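Local coordinates for hypothetical protein TT1662 (Thermus thermophilus, PDB 1UFO) that is of uncertain function but adopts the alpha/beta hydrolase fold and probably acts as a serine hydrolase on a substrate not yet identified, at residues D58-H62 / G63-G67. Numbering follows the deposited sequence.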
ATOM      1  N   ASP A  58     -15.127  -5.800 -22.573  1.00 10.10           N
ATOM      2  CA  ASP A  58     -14.054  -6.538 -23.220  1.00 10.50           C
ATOM      3  C   ASP A  58     -13.250  -5.668 -24.191  1.00 10.40           C
ATOM      4  O   ASP A  58     -13.811  -4.879 -24.946  1.00 11.21           O
ATOM      5  CB  ASP A  58     -14.643  -7.712 -24.028  1.00 11.31           C
ATOM      6  CG  ASP A  58     -15.190  -8.810 -23.160  1.00 13.59           C
ATOM      7  OD1 ASP A  58     -16.239  -9.419 -23.545  1.00 13.12           O
ATOM      8  OD2 ASP A  58     -14.595  -9.081 -22.106  1.00 12.42           O
ATOM      9  N   ALA A  59     -11.942  -5.858 -24.178  1.00  9.97           N
ATOM     10  CA  ALA A  59     -11.079  -5.110 -25.110  1.00  9.50           C
ATOM     11  C   ALA A  59     -11.215  -5.699 -26.503  1.00 10.61           C
ATOM     12  O   ALA A  59     -11.702  -6.801 -26.672  1.00 12.49           O
ATOM     13  CB  ALA A  59      -9.606  -5.255 -24.633  1.00 10.45           C
ATOM     14  N   PRO A  60     -10.783  -4.951 -27.478  1.00 12.33           N
ATOM     15  CA  PRO A  60     -10.859  -5.510 -28.846  1.00 12.91           C
ATOM     16  C   PRO A  60     -10.157  -6.849 -28.853  1.00 13.84           C
ATOM     17  O   PRO A  60      -9.114  -7.060 -28.193  1.00 12.73           O
ATOM     18  CB  PRO A  60     -10.111  -4.487 -29.683  1.00 13.31           C
ATOM     19  CG  PRO A  60     -10.311  -3.211 -28.983  1.00 14.97           C
ATOM     20  CD  PRO A  60     -10.255  -3.575 -27.467  1.00 12.36           C
ATOM     21  N   ARG A  61     -10.710  -7.809 -29.602  1.00 14.70           N
ATOM     22  CA  ARG A  61     -10.194  -9.151 -29.745  1.00 15.73           C
ATOM     23  C   ARG A  61     -10.256 -10.079 -28.519  1.00 15.42           C
ATOM     24  O   ARG A  61      -9.743 -11.207 -28.551  1.00 16.02           O
ATOM     25  CB  ARG A  61      -8.727  -9.124 -30.213  1.00 17.77           C
ATOM     26  CG  ARG A  61      -8.541  -8.486 -31.511  1.00 18.25           C
ATOM     27  CD  ARG A  61      -7.086  -8.573 -31.972  1.00 17.71           C
ATOM     28  NE  ARG A  61      -6.586  -9.924 -32.208  1.00 21.51           N
ATOM     29  CZ  ARG A  61      -5.421 -10.120 -32.818  1.00 21.35           C
ATOM     30  NH1 ARG A  61      -4.732  -9.044 -33.185  1.00 21.06           N
ATOM     31  NH2 ARG A  61      -4.962 -11.353 -33.094  1.00 23.01           N
ATOM     32  N   HIS A  62     -10.917  -9.654 -27.444  1.00 12.92           N
ATOM     33  CA  HIS A  62     -10.993 -10.403 -26.242  1.00 12.11           C
ATOM     34  C   HIS A  62     -12.452 -10.701 -25.823  1.00 11.33           C
ATOM     35  O   HIS A  62     -13.393 -10.033 -26.273  1.00 11.78           O
ATOM     36  CB  HIS A  62     -10.370  -9.557 -25.096  1.00 12.15           C
ATOM     37  CG  HIS A  62      -8.882  -9.477 -25.166  1.00 12.56           C
ATOM     38  ND1 HIS A  62      -8.210  -8.746 -26.122  1.00 11.79           N
ATOM     39  CD2 HIS A  62      -7.933 -10.093 -24.405  1.00 14.04           C
ATOM     40  CE1 HIS A  62      -6.898  -8.920 -25.946  1.00 13.31           C
ATOM     41  NE2 HIS A  62      -6.717  -9.729 -24.916  1.00 12.57           N
ATOM     42  N   GLY A  63     -12.594 -11.708 -24.987  1.00 10.42           N
ATOM     43  CA  GLY A  63     -13.871 -12.030 -24.405  1.00 10.52           C
ATOM     44  C   GLY A  63     -14.924 -12.415 -25.436  1.00 10.98           C
ATOM     45  O   GLY A  63     -14.754 -13.387 -26.238  1.00 14.36           O
ATOM     46  N   GLU A  64     -15.988 -11.642 -25.461  1.00 13.23           N
ATOM     47  CA  GLU A  64     -17.086 -11.920 -26.404  1.00 13.12           C
ATOM     48  C   GLU A  64     -16.864 -11.345 -27.752  1.00 15.87           C
ATOM     49  O   GLU A  64     -17.631 -11.650 -28.695  1.00 17.20           O
ATOM     50  CB  GLU A  64     -18.443 -11.451 -25.865  1.00 13.02           C
ATOM     51  CG  GLU A  64     -18.765 -12.116 -24.540  1.00 18.81           C
ATOM     52  CD  GLU A  64     -20.172 -11.850 -23.992  1.00 23.79           C
ATOM     53  OE1 GLU A  64     -20.353 -10.911 -23.180  1.00 23.23           O
ATOM     54  OE2 GLU A  64     -21.096 -12.660 -24.374  1.00 27.99           O
ATOM     55  N   ARG A  65     -15.801 -10.563 -27.925  1.00 14.85           N
ATOM     56  CA  ARG A  65     -15.528  -9.916 -29.216  1.00 16.47           C
ATOM     57  C   ARG A  65     -14.782 -10.795 -30.196  1.00 17.77           C
ATOM     58  O   ARG A  65     -14.135 -11.693 -29.800  1.00 18.38           O
ATOM     59  CB  ARG A  65     -14.738  -8.620 -28.932  1.00 14.98           C
ATOM     60  CG  ARG A  65     -15.556  -7.703 -28.040  1.00 15.40           C
ATOM     61  CD  ARG A  65     -14.849  -6.392 -27.676  1.00 15.56           C
ATOM     62  NE  ARG A  65     -14.618  -5.545 -28.860  1.00 15.24           N
ATOM     63  CZ  ARG A  65     -14.171  -4.287 -28.769  1.00 14.89           C
ATOM     64  NH1 ARG A  65     -13.902  -3.766 -27.570  1.00 12.35           N
ATOM     65  NH2 ARG A  65     -13.997  -3.520 -29.841  1.00 13.77           N
ATOM     66  N   GLU A  66     -14.865 -10.524 -31.513  1.00 21.47           N
ATOM     67  CA  GLU A  66     -14.193 -11.407 -32.458  1.00 23.88           C
ATOM     68  C   GLU A  66     -12.701 -11.425 -32.263  1.00 24.06           C
ATOM     69  O   GLU A  66     -12.108 -10.367 -32.278  1.00 23.20           O
ATOM     70  CB  GLU A  66     -14.508 -11.026 -33.908  1.00 27.91           C
ATOM     71  CG  GLU A  66     -14.661 -12.309 -34.813  1.00 34.74           C
ATOM     72  CD  GLU A  66     -16.012 -13.101 -34.527  1.00 37.45           C
ATOM     73  OE1 GLU A  66     -16.311 -14.133 -35.206  1.00 39.45           O
ATOM     74  OE2 GLU A  66     -16.783 -12.684 -33.609  1.00 40.67           O
ATOM     75  N   GLY A  67     -12.127 -12.614 -32.085  1.00 24.51           N
ATOM     76  CA  GLY A  67     -10.679 -12.774 -31.867  1.00 26.88           C
ATOM     77  C   GLY A  67     -10.009 -13.684 -32.890  1.00 29.26           C
ATOM     78  O   GLY A  67     -10.448 -13.742 -34.006  1.00 31.11           O
TER
HETATM   79  O   HOH W   1     -12.573  -7.444 -31.652  1.00 19.38           O
HETATM   80  O   HOH W   2     -11.947 -13.231 -28.426  1.00 20.73           O
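Two consecutive beta turns, type II over Ala59-His62 and type II' over His62-Arg65, fold the loop after strand 52-56 of this alpha/beta hydrolase back on itself, so that Arg65 and Glu64 return to Asp58. The second turn closes through Arg65 N to His62 O, 3.0 Å. Arg65, its chain bent about the CG-CD bond (chi3 65°), turns its guanidinium against the first turn: NH1 donates to Asp58 O at 2.9 Å, with the acceptor in the guanidinium plane, while Pro60 CA sits 3.5 Å above the centre of one face. NH2 goes on to a salt bridge with Glu91 of helix 77-103. Without the guanidinium, as with an alanine here, Asp58 O and Glu91 would probably lose this donor, and a gap would open beside the Pro60 ring. On the Glu64 side, Asp58 OD1 takes the Glu64 amide N at 2.9 Å, nearly straight at 176° but from above the carboxylate plane. Lys37 bridges both acids, probably easing the 4.4 Å approach of Asp58 OD1 to Glu64 OE1, and Arg7 adds a second charge to Glu64. Gly63, at positive phi, lies so close to Asp58 that a beta carbon would strike its CG. His62, packed against His31, is fixed in rotation at both nitrogens: NE2 bonds to Gln34 N, and ND1 donates within the ring plane to Pro60 O, 2.8 Å away.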